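Local coordinates for protein uronate isomerase (Caulobacter crescentus, PDB 2Q01) that interconverts D-glucuronate and D-fructuronate, and likewise D-galacturonate and D-tagaturonate, as an isomerase of pentose and glucuronate metabolism, at residues T195-D200 / L237-F242; H41-P46 / A169-P174; S23-L28 / F439-V444; R13-D18 / A432-S437; F55-D60 / D140-I145. All blocks are in the same frame, centred on the assembly; numbering follows the deposited sequence.

Contact 1 of 5, residues T195-D200 / L237-F242; sequences TAYRPD and LRRQAF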
# COMPACT_ATOMS: atom_id res chain seq x y z
N THR B 195 -32.80 8.67 -9.33
CA THR B 195 -32.57 8.16 -7.99
C THR B 195 -31.72 6.89 -8.00
O THR B 195 -31.38 6.36 -9.06
CB THR B 195 -33.91 7.94 -7.24
OG1 THR B 195 -33.65 7.44 -5.92
CG2 THR B 195 -34.82 6.98 -7.99
N ALA B 196 -31.34 6.42 -6.81
CA ALA B 196 -30.65 5.15 -6.64
C ALA B 196 -31.23 4.42 -5.43
O ALA B 196 -31.58 5.06 -4.44
CB ALA B 196 -29.16 5.38 -6.46
N TYR B 197 -31.33 3.10 -5.54
CA TYR B 197 -31.95 2.26 -4.50
C TYR B 197 -30.95 1.86 -3.41
O TYR B 197 -30.06 1.06 -3.66
CB TYR B 197 -32.54 1.01 -5.16
CG TYR B 197 -33.42 0.16 -4.26
CD1 TYR B 197 -34.74 0.52 -4.02
CD2 TYR B 197 -32.94 -1.02 -3.70
CE1 TYR B 197 -35.56 -0.25 -3.24
CE2 TYR B 197 -33.76 -1.81 -2.90
CZ TYR B 197 -35.07 -1.42 -2.68
OH TYR B 197 -35.91 -2.17 -1.90
N ARG B 198 -31.12 2.40 -2.21
CA ARG B 198 -30.21 2.11 -1.10
C ARG B 198 -30.94 1.48 0.09
O ARG B 198 -31.36 2.20 1.00
CB ARG B 198 -29.49 3.38 -0.66
CG ARG B 198 -28.24 3.12 0.16
CD ARG B 198 -27.91 4.29 1.06
NE ARG B 198 -26.69 4.06 1.82
CZ ARG B 198 -25.49 4.52 1.48
NH1 ARG B 198 -25.33 5.27 0.39
NH2 ARG B 198 -24.44 4.24 2.24
N PRO B 199 -31.08 0.14 0.10
CA PRO B 199 -31.90 -0.56 1.09
C PRO B 199 -31.27 -0.76 2.48
O PRO B 199 -31.86 -1.46 3.31
CB PRO B 199 -32.17 -1.90 0.42
CG PRO B 199 -30.99 -2.14 -0.44
CD PRO B 199 -30.46 -0.79 -0.86
N ASP B 200 -30.13 -0.13 2.73
CA ASP B 200 -29.32 -0.31 3.95
C ASP B 200 -30.06 -0.30 5.28
O ASP B 200 -29.74 -1.10 6.17
CB ASP B 200 -28.21 0.76 4.01
CG ASP B 200 -27.14 0.56 2.95
OD1 ASP B 200 -27.24 -0.39 2.13
OD2 ASP B 200 -26.20 1.37 2.94
N LEU B 237 -41.21 -4.47 -5.38
CA LEU B 237 -42.15 -3.39 -5.66
C LEU B 237 -41.52 -2.01 -5.50
O LEU B 237 -41.84 -1.09 -6.26
CB LEU B 237 -43.40 -3.51 -4.78
CG LEU B 237 -44.37 -4.68 -5.02
CD1 LEU B 237 -45.57 -4.54 -4.10
CD2 LEU B 237 -44.81 -4.81 -6.47
N ARG B 238 -40.64 -1.86 -4.51
CA ARG B 238 -39.96 -0.58 -4.29
C ARG B 238 -38.89 -0.32 -5.33
O ARG B 238 -38.74 0.80 -5.79
CB ARG B 238 -39.39 -0.49 -2.87
CG ARG B 238 -40.45 -0.28 -1.79
CD ARG B 238 -41.39 0.86 -2.14
NE ARG B 238 -40.78 2.16 -1.89
CZ ARG B 238 -41.19 3.29 -2.45
NH1 ARG B 238 -40.59 4.43 -2.14
NH2 ARG B 238 -42.21 3.29 -3.30
N ARG B 239 -38.17 -1.37 -5.72
CA ARG B 239 -37.20 -1.27 -6.80
C ARG B 239 -37.84 -0.85 -8.11
O ARG B 239 -37.29 -0.02 -8.83
CB ARG B 239 -36.45 -2.59 -6.98
CG ARG B 239 -35.28 -2.74 -6.02
CD ARG B 239 -34.84 -4.19 -5.91
NE ARG B 239 -34.15 -4.64 -7.11
CZ ARG B 239 -32.83 -4.77 -7.21
NH1 ARG B 239 -32.05 -4.48 -6.18
NH2 ARG B 239 -32.29 -5.20 -8.34
N GLN B 240 -39.02 -1.42 -8.41
CA GLN B 240 -39.81 -1.06 -9.58
C GLN B 240 -40.19 0.42 -9.58
O GLN B 240 -40.09 1.08 -10.61
CB GLN B 240 -41.06 -1.94 -9.69
CG GLN B 240 -41.77 -1.86 -11.04
CD GLN B 240 -40.82 -2.04 -12.22
OE1 GLN B 240 -40.14 -3.06 -12.34
NE2 GLN B 240 -40.77 -1.04 -13.09
N ALA B 241 -40.61 0.91 -8.42
CA ALA B 241 -40.94 2.32 -8.22
C ALA B 241 -39.74 3.25 -8.45
O ALA B 241 -39.91 4.37 -8.92
CB ALA B 241 -41.50 2.54 -6.82
N PHE B 242 -38.55 2.77 -8.13
CA PHE B 242 -37.31 3.52 -8.34
C PHE B 242 -36.94 3.57 -9.82
O PHE B 242 -36.55 4.61 -10.33
CB PHE B 242 -36.17 2.93 -7.51
CG PHE B 242 -36.11 3.43 -6.09
CD1 PHE B 242 -37.11 3.13 -5.18
CD2 PHE B 242 -35.01 4.17 -5.65
CE1 PHE B 242 -37.05 3.57 -3.86
CE2 PHE B 242 -34.94 4.62 -4.33
CZ PHE B 242 -35.96 4.32 -3.44
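The Tyr197 ring is the centre of this buried contact, and three side chains of helix 228-244 meet it, one over a face and two at its edge. CG of Arg239 sits over one face, 3.5 Å from the centroid of the Tyr197 ring and 7° off its normal, a CH-pi contact. At the edge, CD1 of Tyr197 points into the middle of the Phe242 ring. The pair is T-shaped, with the planes at 85°. CB of Arg238 also lies at the Tyr197 edge. On its own rim, Phe242 meets the backbone: Ala196 O is 3.4 Å from Phe242 CE2, near the ring plane. Thr195 OG1 touches the same CE2 atom. CG of Tyr197 is anti to the backbone N (chi1 -170°), which carries the ring out to the helix. Tyr197 OH bonds to His235 ND1 earlier on the same helix, and Arg239 makes a salt bridge to Asp302. Such packing of a helix against the loop that follows a parallel strand, here 192-194, fits the TIM-barrel fold of this family.

Contact 2 of 5, residues H41-P46 / A169-P174; sequences HGHTDP and ATTEGP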
# COMPACT_ATOMS: atom_id res chain seq x y z
N HIS B 41 -23.82 8.61 -9.20
CA HIS B 41 -24.00 8.33 -7.77
C HIS B 41 -23.68 9.55 -6.92
O HIS B 41 -22.55 10.07 -6.96
CB HIS B 41 -23.15 7.14 -7.33
CG HIS B 41 -23.36 6.75 -5.90
ND1 HIS B 41 -22.39 6.93 -4.93
CD2 HIS B 41 -24.43 6.21 -5.27
CE1 HIS B 41 -22.86 6.51 -3.77
NE2 HIS B 41 -24.09 6.06 -3.95
N GLY B 42 -24.66 10.00 -6.14
CA GLY B 42 -24.48 11.17 -5.28
C GLY B 42 -25.57 11.36 -4.24
O GLY B 42 -26.54 10.60 -4.19
N HIS B 43 -25.42 12.42 -3.44
CA HIS B 43 -26.29 12.65 -2.28
C HIS B 43 -26.90 14.05 -2.20
O HIS B 43 -27.10 14.58 -1.11
CB HIS B 43 -25.52 12.34 -0.98
CG HIS B 43 -25.07 10.92 -0.88
ND1 HIS B 43 -25.86 9.92 -0.36
CD2 HIS B 43 -23.91 10.33 -1.25
CE1 HIS B 43 -25.20 8.78 -0.40
NE2 HIS B 43 -24.01 9.00 -0.94
N THR B 44 -27.21 14.63 -3.36
CA THR B 44 -27.92 15.92 -3.39
C THR B 44 -29.40 15.70 -3.06
O THR B 44 -29.93 14.59 -3.24
CB THR B 44 -27.77 16.67 -4.75
OG1 THR B 44 -28.39 15.91 -5.80
CG2 THR B 44 -26.30 16.92 -5.09
N ASP B 45 -30.05 16.75 -2.57
CA ASP B 45 -31.46 16.68 -2.19
C ASP B 45 -32.31 16.94 -3.43
O ASP B 45 -32.18 17.99 -4.05
CB ASP B 45 -31.75 17.74 -1.11
CG ASP B 45 -33.04 17.50 -0.34
OD1 ASP B 45 -33.15 18.06 0.77
OD2 ASP B 45 -33.93 16.77 -0.82
N PRO B 46 -33.17 15.96 -3.81
CA PRO B 46 -34.09 16.11 -4.95
C PRO B 46 -35.12 17.23 -4.80
O PRO B 46 -35.65 17.71 -5.80
CB PRO B 46 -34.81 14.76 -5.00
CG PRO B 46 -34.67 14.20 -3.61
CD PRO B 46 -33.30 14.63 -3.19
N ALA B 169 -27.83 11.72 -10.20
CA ALA B 169 -28.53 10.74 -9.38
C ALA B 169 -28.48 11.10 -7.90
O ALA B 169 -27.43 11.50 -7.38
CB ALA B 169 -27.98 9.33 -9.61
N THR B 170 -29.62 10.98 -7.24
CA THR B 170 -29.70 11.12 -5.79
C THR B 170 -29.85 9.72 -5.16
O THR B 170 -29.95 8.73 -5.88
CB THR B 170 -30.87 12.04 -5.37
OG1 THR B 170 -32.11 11.36 -5.55
CG2 THR B 170 -30.88 13.31 -6.22
N THR B 171 -29.85 9.63 -3.83
CA THR B 171 -29.86 8.33 -3.15
C THR B 171 -30.95 8.24 -2.08
O THR B 171 -30.90 8.97 -1.08
CB THR B 171 -28.46 7.99 -2.57
OG1 THR B 171 -27.49 8.06 -3.62
CG2 THR B 171 -28.44 6.60 -1.98
N GLU B 172 -31.93 7.36 -2.29
CA GLU B 172 -33.05 7.17 -1.36
C GLU B 172 -33.19 5.71 -0.95
O GLU B 172 -32.81 4.81 -1.70
CB GLU B 172 -34.39 7.64 -1.94
CG GLU B 172 -34.35 8.70 -3.05
CD GLU B 172 -33.97 10.09 -2.58
OE1 GLU B 172 -32.94 10.60 -3.07
OE2 GLU B 172 -34.69 10.68 -1.75
N GLY B 173 -33.74 5.47 0.24
CA GLY B 173 -34.09 4.13 0.68
C GLY B 173 -35.50 3.75 0.26
O GLY B 173 -36.27 4.61 -0.16
N PRO B 174 -35.86 2.46 0.41
CA PRO B 174 -37.18 1.92 0.04
C PRO B 174 -38.30 2.43 0.95
O PRO B 174 -39.48 2.35 0.58
CB PRO B 174 -37.02 0.41 0.24
CG PRO B 174 -35.59 0.17 0.47
CD PRO B 174 -34.99 1.42 0.97
O HOH W 1 -26.77 13.77 -6.32
O HOH W 2 -30.35 11.98 -1.66
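In this TIM-barrel family, the loops leaving neighbouring parallel strands 37-39 and 165-169 meet here. Both histidines leave the backbone pointing away from the other segment, but their ring ends come back near Thr171. His43 presents a ring face to Thr171 OG1, which lies 3.9 Å above the His43 plane and is offset toward the rim. His41, with CG anti to its backbone N (chi1 -176°), comes obliquely to the same hydroxyl, and its ring also stacks with that of His309. The His-x-His sequence at this strand end resembles the metal-binding motif of the metallo-dependent hydrolase superfamily. Thr170 crosses Thr44 at about a right angle, with its CG2 3.6 Å from Thr44 OG1. Its own hydroxyl bonds to Glu172 OE1, whose carboxylate faces Pro46 tip to tip. Two waters bridge the backbones: one links Thr44 N to Ala169 O, the other lies between Thr44 O and Thr171 N. The direct bond between the segments runs from Thr171 OG1 to Gly42 O, 2.8 Å long, with the donor 30° out of the carbonyl plane.

Contact 3 of 5, residues S23-L28 / F439-V444; sequences SYARGL and FLARMV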
# COMPACT_ATOMS: atom_id res chain seq x y z
N SER B 23 1.98 19.01 -21.74
CA SER B 23 1.38 19.44 -23.00
C SER B 23 0.50 18.37 -23.64
O SER B 23 -0.46 18.70 -24.33
CB SER B 23 2.44 19.92 -23.98
OG SER B 23 1.82 20.70 -24.99
N TYR B 24 0.84 17.10 -23.41
CA TYR B 24 -0.05 16.00 -23.81
C TYR B 24 -1.32 16.06 -22.94
O TYR B 24 -2.44 15.93 -23.46
CB TYR B 24 0.61 14.63 -23.63
CG TYR B 24 1.58 14.18 -24.70
CD1 TYR B 24 2.86 13.74 -24.36
CD2 TYR B 24 1.23 14.17 -26.06
CE1 TYR B 24 3.76 13.31 -25.32
CE2 TYR B 24 2.13 13.74 -27.03
CZ TYR B 24 3.40 13.31 -26.65
OH TYR B 24 4.31 12.88 -27.59
N ALA B 25 -1.12 16.26 -21.64
CA ALA B 25 -2.20 16.38 -20.65
C ALA B 25 -3.18 17.48 -21.00
O ALA B 25 -4.39 17.25 -21.07
CB ALA B 25 -1.62 16.60 -19.26
N ARG B 26 -2.64 18.67 -21.27
CA ARG B 26 -3.40 19.85 -21.69
C ARG B 26 -4.26 19.57 -22.93
O ARG B 26 -5.42 19.99 -23.00
CB ARG B 26 -2.43 21.00 -21.96
CG ARG B 26 -3.09 22.33 -22.26
CD ARG B 26 -2.08 23.35 -22.75
NE ARG B 26 -1.16 23.79 -21.70
CZ ARG B 26 0.15 23.60 -21.71
NH1 ARG B 26 0.90 24.05 -20.70
NH2 ARG B 26 0.74 22.96 -22.72
N GLY B 27 -3.68 18.85 -23.88
CA GLY B 27 -4.37 18.49 -25.12
C GLY B 27 -5.50 17.49 -24.94
O GLY B 27 -6.53 17.60 -25.60
N LEU B 28 -5.29 16.52 -24.05
CA LEU B 28 -6.30 15.50 -23.77
C LEU B 28 -7.46 16.08 -22.97
O LEU B 28 -8.61 15.70 -23.17
CB LEU B 28 -5.68 14.31 -23.02
CG LEU B 28 -4.67 13.45 -23.78
CD1 LEU B 28 -3.97 12.52 -22.83
CD2 LEU B 28 -5.31 12.66 -24.90
N PHE B 439 -2.55 11.23 -16.19
CA PHE B 439 -2.16 9.82 -16.17
C PHE B 439 -1.95 9.26 -17.57
O PHE B 439 -0.94 8.61 -17.84
CB PHE B 439 -3.18 8.97 -15.40
CG PHE B 439 -2.90 7.50 -15.46
CD1 PHE B 439 -1.83 6.95 -14.76
CD2 PHE B 439 -3.71 6.66 -16.24
CE1 PHE B 439 -1.56 5.58 -14.82
CE2 PHE B 439 -3.45 5.29 -16.30
CZ PHE B 439 -2.37 4.75 -15.60
N LEU B 440 -2.92 9.51 -18.45
CA LEU B 440 -2.82 9.16 -19.87
C LEU B 440 -1.63 9.82 -20.56
O LEU B 440 -0.95 9.18 -21.38
CB LEU B 440 -4.12 9.54 -20.58
CG LEU B 440 -5.22 8.51 -20.86
CD1 LEU B 440 -5.13 7.29 -19.98
CD2 LEU B 440 -6.59 9.17 -20.74
N ALA B 441 -1.37 11.09 -20.23
CA ALA B 441 -0.22 11.84 -20.75
C ALA B 441 1.12 11.21 -20.39
O ALA B 441 2.05 11.25 -21.19
CB ALA B 441 -0.25 13.24 -20.24
N ARG B 442 1.21 10.64 -19.19
CA ARG B 442 2.43 9.95 -18.77
C ARG B 442 2.60 8.63 -19.51
O ARG B 442 3.72 8.20 -19.76
CB ARG B 442 2.43 9.70 -17.26
CG ARG B 442 3.80 9.88 -16.63
CD ARG B 442 4.23 8.67 -15.82
NE ARG B 442 3.30 8.33 -14.74
CZ ARG B 442 3.27 7.16 -14.13
NH1 ARG B 442 4.11 6.19 -14.49
NH2 ARG B 442 2.39 6.94 -13.16
N MET B 443 1.48 8.00 -19.88
CA MET B 443 1.51 6.79 -20.69
C MET B 443 2.01 7.11 -22.09
O MET B 443 2.77 6.34 -22.67
CB MET B 443 0.14 6.09 -20.77
CG MET B 443 -0.48 5.68 -19.44
SD MET B 443 0.60 4.68 -18.40
CE MET B 443 0.25 3.05 -19.06
N VAL B 444 1.57 8.25 -22.63
CA VAL B 444 2.00 8.70 -23.96
C VAL B 444 3.46 9.16 -23.97
O VAL B 444 4.22 8.79 -24.87
CB VAL B 444 1.06 9.78 -24.53
CG1 VAL B 444 1.56 10.29 -25.88
CG2 VAL B 444 -0.33 9.23 -24.69
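The segments of helix 19-30 and helix 425-445 cross at 129° between their N-to-C directions, with axes 8.1 Å apart at their closest. The approach is close because alanines meet at the crossing. CB of Ala441 lies 3.4 Å from Ala25 N and also touches Ala25 CB, so methyl meets backbone there. Tyr24 flanks this point on one side. Its CG is anti to the carbonyl carbon (chi1 -80°), and its ring lies across Val444. CG1 of Val444 sits over the middle of that face, 3.6 Å from the centroid of the Tyr24 ring, a CH-pi contact. Val444 CG1 is anti to its own backbone N, which aims it at the ring. This is alpha-helical packing that joins an N-terminal helix to one late in the sequence. The contact centre lies about 27 Å from the centre of the chain, next to the second subunit, whose Glu394 forms a salt bridge with Arg442. Helix 451-469 adds Leu451 beside Tyr24 and Ala454 beside Val444. An alanine at Tyr24 would remove the ring over Val444 and would probably loosen this end of the helix pair. Beyond the alanines, Leu28 crosses Leu440 at about a right angle, with Leu28 CD1 3.7 Å from Leu440 CB.

Contact 4 of 5, residues R13-D18 / A432-S437; sequences RLFPSD and ARRVDS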
# COMPACT_ATOMS: atom_id res chain seq x y z
N ARG B 13 -3.40 23.46 -13.72
CA ARG B 13 -3.45 22.80 -12.42
C ARG B 13 -3.64 21.29 -12.57
O ARG B 13 -4.31 20.83 -13.50
CB ARG B 13 -4.57 23.40 -11.56
CG ARG B 13 -5.94 23.33 -12.20
CD ARG B 13 -7.00 24.02 -11.37
NE ARG B 13 -8.31 23.97 -12.02
CZ ARG B 13 -8.73 24.83 -12.94
NH1 ARG B 13 -7.95 25.83 -13.33
NH2 ARG B 13 -9.94 24.70 -13.47
N LEU B 14 -3.00 20.54 -11.67
CA LEU B 14 -3.09 19.06 -11.62
C LEU B 14 -2.36 18.29 -12.73
O LEU B 14 -2.25 17.07 -12.68
CB LEU B 14 -4.55 18.57 -11.45
CG LEU B 14 -5.44 19.24 -10.38
CD1 LEU B 14 -6.88 18.84 -10.53
CD2 LEU B 14 -4.95 18.96 -8.98
N PHE B 15 -1.85 19.01 -13.74
CA PHE B 15 -1.01 18.41 -14.78
C PHE B 15 0.41 18.30 -14.24
O PHE B 15 0.81 19.14 -13.43
CB PHE B 15 -1.02 19.25 -16.06
CG PHE B 15 -2.39 19.42 -16.68
CD1 PHE B 15 -3.35 18.41 -16.59
CD2 PHE B 15 -2.69 20.58 -17.38
CE1 PHE B 15 -4.61 18.58 -17.16
CE2 PHE B 15 -3.95 20.76 -17.96
CZ PHE B 15 -4.92 19.76 -17.85
N PRO B 16 1.18 17.29 -14.69
CA PRO B 16 2.56 17.14 -14.21
C PRO B 16 3.42 18.32 -14.64
O PRO B 16 3.09 19.01 -15.60
CB PRO B 16 3.05 15.87 -14.92
CG PRO B 16 1.81 15.16 -15.34
CD PRO B 16 0.83 16.23 -15.66
N SER B 17 4.51 18.57 -13.91
CA SER B 17 5.35 19.73 -14.21
C SER B 17 6.20 19.55 -15.47
O SER B 17 6.48 20.52 -16.17
CB SER B 17 6.24 20.07 -13.02
OG SER B 17 6.92 21.29 -13.23
N ASP B 18 6.59 18.30 -15.74
CA ASP B 18 7.33 17.93 -16.95
C ASP B 18 6.60 18.39 -18.21
O ASP B 18 5.51 17.89 -18.50
CB ASP B 18 7.55 16.43 -17.01
CG ASP B 18 8.27 16.00 -18.27
OD1 ASP B 18 9.51 16.12 -18.32
OD2 ASP B 18 7.58 15.55 -19.22
N ALA B 432 -11.28 15.28 -11.76
CA ALA B 432 -11.29 13.94 -12.37
C ALA B 432 -10.72 13.96 -13.77
O ALA B 432 -9.92 13.11 -14.14
CB ALA B 432 -12.70 13.39 -12.39
N ARG B 433 -11.14 14.96 -14.55
CA ARG B 433 -10.72 15.11 -15.95
C ARG B 433 -9.24 15.47 -16.12
O ARG B 433 -8.59 14.97 -17.04
CB ARG B 433 -11.63 16.10 -16.65
CG ARG B 433 -13.05 15.56 -16.82
CD ARG B 433 -14.07 16.64 -17.15
NE ARG B 433 -15.40 16.04 -17.23
CZ ARG B 433 -16.47 16.60 -17.79
NH1 ARG B 433 -16.41 17.81 -18.33
NH2 ARG B 433 -17.62 15.93 -17.81
N ARG B 434 -8.70 16.30 -15.22
CA ARG B 434 -7.29 16.70 -15.27
C ARG B 434 -6.35 15.60 -14.84
O ARG B 434 -5.28 15.43 -15.44
CB ARG B 434 -7.05 17.93 -14.39
CG ARG B 434 -7.72 19.17 -14.91
CD ARG B 434 -7.50 20.37 -14.03
NE ARG B 434 -8.06 21.54 -14.68
CZ ARG B 434 -7.36 22.41 -15.40
NH1 ARG B 434 -7.97 23.43 -15.97
NH2 ARG B 434 -6.04 22.27 -15.52
N VAL B 435 -6.73 14.86 -13.79
CA VAL B 435 -5.92 13.75 -13.27
C VAL B 435 -5.88 12.58 -14.27
O VAL B 435 -4.81 12.01 -14.50
CB VAL B 435 -6.40 13.29 -11.87
CG1 VAL B 435 -5.72 11.99 -11.44
CG2 VAL B 435 -6.14 14.37 -10.85
N ASP B 436 -7.03 12.27 -14.86
CA ASP B 436 -7.11 11.28 -15.95
C ASP B 436 -6.28 11.71 -17.16
O ASP B 436 -5.63 10.87 -17.79
CB ASP B 436 -8.56 11.03 -16.38
CG ASP B 436 -9.35 10.20 -15.37
OD1 ASP B 436 -10.55 9.96 -15.63
OD2 ASP B 436 -8.78 9.78 -14.33
N SER B 437 -6.31 13.01 -17.47
CA SER B 437 -5.48 13.57 -18.54
C SER B 437 -4.00 13.45 -18.22
O SER B 437 -3.22 13.09 -19.09
CB SER B 437 -5.84 15.03 -18.81
OG SER B 437 -7.14 15.11 -19.35
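The loop leading to the N-cap of helix 19-30 lies here across helix 425-445, and a pair of arginines, one guanidinium lying over the other, joins the two. Arg434 reaches out from the helix with its chain extended from CG to NE and lies against Arg13, which is likewise extended. The guanidinium planes are 31° apart. Arg434 NH1 sits over one face of the Arg13 group, 3.4 Å from Arg13 CZ, offset toward the rim. CG of Arg13 lies over a face of the Arg434 guanidinium. Two positive groups this close would normally repel, and the carboxylate of Asp430 is likely to offset that: its OD1 makes salt bridges to both Arg434 NE and Arg13 NH2. Separate carbonyls take further bonds, His10 O from Arg13 NH1 and Glu11 O from Arg434 NH2. Leu14 crosses the aliphatic part of Arg434 at about a right angle, with Leu14 CD1 3.9 Å from Arg434 CD. Phe15 also crosses the Arg434 chain, and CE1 of its ring lies 3.7 Å from Arg434 CB and 4.1 Å from Ser437 CB. The loop also borders another copy of the protein: Leu14 packs on Arg448 of the third subunit. Arg434 NH2 gives its bond to Arg13 O at 3.0 Å, in the carbonyl plane on a lone pair, with an N-H...O angle of 148°.

Contact 5 of 5, residues F55-D60 / D140-I145; sequences FQDATD and DYFDRI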
# COMPACT_ATOMS: atom_id res chain seq x y z
N PHE B 55 -30.97 28.93 -2.15
CA PHE B 55 -30.17 28.72 -0.95
C PHE B 55 -30.05 30.05 -0.19
O PHE B 55 -30.24 31.12 -0.77
CB PHE B 55 -28.78 28.17 -1.31
CG PHE B 55 -28.83 26.92 -2.16
CD1 PHE B 55 -29.07 25.67 -1.58
CD2 PHE B 55 -28.61 26.99 -3.53
CE1 PHE B 55 -29.10 24.51 -2.37
CE2 PHE B 55 -28.64 25.84 -4.33
CZ PHE B 55 -28.89 24.60 -3.74
N GLN B 56 -29.73 29.98 1.10
CA GLN B 56 -29.77 31.19 1.93
C GLN B 56 -28.42 31.83 2.29
O GLN B 56 -28.25 33.03 2.11
CB GLN B 56 -30.65 30.98 3.18
CG GLN B 56 -30.45 29.65 3.89
CD GLN B 56 -31.20 29.58 5.21
OE1 GLN B 56 -32.20 28.87 5.33
NE2 GLN B 56 -30.73 30.33 6.20
N ASP B 57 -27.48 31.02 2.79
CA ASP B 57 -26.21 31.53 3.32
C ASP B 57 -25.01 30.93 2.62
O ASP B 57 -25.11 29.89 1.97
CB ASP B 57 -26.09 31.21 4.82
CG ASP B 57 -27.08 31.98 5.67
OD1 ASP B 57 -27.50 33.09 5.28
OD2 ASP B 57 -27.44 31.46 6.75
N ALA B 58 -23.86 31.58 2.78
CA ALA B 58 -22.57 30.99 2.44
C ALA B 58 -22.27 29.84 3.39
O ALA B 58 -21.65 28.85 3.00
CB ALA B 58 -21.48 32.04 2.53
N THR B 59 -22.72 29.98 4.63
CA THR B 59 -22.56 28.96 5.66
C THR B 59 -23.47 27.75 5.40
O THR B 59 -23.00 26.61 5.42
CB THR B 59 -22.80 29.57 7.06
OG1 THR B 59 -21.82 30.58 7.29
CG2 THR B 59 -22.69 28.51 8.15
N ASP B 60 -24.74 28.01 5.13
CA ASP B 60 -25.72 26.94 4.89
C ASP B 60 -25.49 26.13 3.63
O ASP B 60 -25.95 25.00 3.52
CB ASP B 60 -27.14 27.50 4.91
CG ASP B 60 -27.84 27.25 6.23
OD1 ASP B 60 -28.90 26.58 6.21
OD2 ASP B 60 -27.33 27.71 7.27
N ASP B 140 -16.51 40.10 3.33
CA ASP B 140 -16.71 40.41 1.92
C ASP B 140 -17.17 39.17 1.16
O ASP B 140 -18.09 39.25 0.35
CB ASP B 140 -15.44 41.00 1.31
CG ASP B 140 -15.62 41.39 -0.16
OD1 ASP B 140 -16.55 42.16 -0.47
OD2 ASP B 140 -14.82 40.92 -0.99
N TYR B 141 -16.54 38.03 1.45
CA TYR B 141 -16.94 36.73 0.88
C TYR B 141 -18.37 36.35 1.25
O TYR B 141 -19.13 35.92 0.38
CB TYR B 141 -16.00 35.62 1.36
CG TYR B 141 -14.95 35.19 0.37
CD1 TYR B 141 -13.74 35.87 0.25
CD2 TYR B 141 -15.15 34.06 -0.43
CE1 TYR B 141 -12.76 35.45 -0.65
CE2 TYR B 141 -14.18 33.64 -1.34
CZ TYR B 141 -12.99 34.34 -1.44
OH TYR B 141 -12.02 33.93 -2.33
N PHE B 142 -18.72 36.52 2.52
CA PHE B 142 -20.02 36.08 3.04
C PHE B 142 -21.18 36.74 2.31
O PHE B 142 -21.98 36.05 1.67
CB PHE B 142 -20.15 36.32 4.55
CG PHE B 142 -21.42 35.76 5.14
CD1 PHE B 142 -22.51 36.59 5.39
CD2 PHE B 142 -21.54 34.41 5.43
CE1 PHE B 142 -23.70 36.08 5.92
CE2 PHE B 142 -22.71 33.89 5.96
CZ PHE B 142 -23.79 34.72 6.20
N ASP B 143 -21.26 38.07 2.39
CA ASP B 143 -22.41 38.79 1.84
C ASP B 143 -22.43 38.89 0.31
O ASP B 143 -23.49 39.11 -0.27
CB ASP B 143 -22.62 40.15 2.51
CG ASP B 143 -21.33 40.94 2.69
OD1 ASP B 143 -21.13 41.50 3.78
OD2 ASP B 143 -20.52 40.99 1.74
N ARG B 144 -21.28 38.70 -0.34
CA ARG B 144 -21.25 38.62 -1.80
C ARG B 144 -21.76 37.28 -2.34
O ARG B 144 -22.35 37.24 -3.41
CB ARG B 144 -19.87 38.94 -2.38
CG ARG B 144 -19.58 40.43 -2.48
CD ARG B 144 -18.91 40.77 -3.80
NE ARG B 144 -17.48 40.45 -3.81
CZ ARG B 144 -16.79 40.12 -4.90
NH1 ARG B 144 -15.49 39.85 -4.81
NH2 ARG B 144 -17.39 40.04 -6.09
N ILE B 145 -21.52 36.21 -1.59
CA ILE B 145 -22.09 34.89 -1.89
C ILE B 145 -23.59 34.90 -1.59
O ILE B 145 -24.40 34.47 -2.41
CB ILE B 145 -21.38 33.75 -1.11
CG1 ILE B 145 -19.97 33.51 -1.67
CG2 ILE B 145 -22.19 32.45 -1.18
CD1 ILE B 145 -19.07 32.68 -0.75
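Phe142 has CG anti to its backbone N (chi1 -174°), which swings its ring off helix 138-149 toward segment 55-60. CD2 of Phe142 is 3.7 Å from Ala58 CB, and CE2 of Phe142 is 3.7 Å from Thr59 OG1, which lies near the ring plane. Thr59 has OG1 anti to its carbonyl carbon (chi1 -62°). That hydroxyl is hydrogen-bonded to Pro96 O. Asp57 runs alongside Phe142, pointing the same way, with its carboxylate 40° from the ring plane. Ile145, one turn further on, has CG2 anti to its backbone N, and this methyl meets Ala58 CB at 3.8 Å. The Ala58 methyl is thus held between Phe142 and Ile145. An alanine at Phe142 would remove the ring beside Ala58 and Thr59 and would probably weaken the joint between the two helices. Trp100 of helix 96-105 packs on Ala58 and Thr59. Leu62 of helix 58-63 meets Ile145, so the contact sits among helices 58-63, 96-105 and 138-149, with Phe127 and Phe129 of nearby loops also against Ile145.

In the fold
From the N terminus, the loop 13-18 and the helix segment 23-28 come first, and both pair with helix 425-445. Contacts 4 and 3 therefore close very long loops late in the chain. Their segments alternate, so the two cross, and they touch, with centres 8 Å apart. All else falls between. Segment 41-46 opens contact 2, and contact 5 (55-60 with 140-145) opens and closes before 169-174 completes it. Contact 1 follows in series, and it touches contact 2: Arg238 NE lies 2.8 Å from Pro174 O. Contacts 1 and 2 tie loops after the parallel strands to each other and to helix 228-244, contact 5 joins two helices, and contacts 3 and 4 join the N-terminal region to helix 425-445.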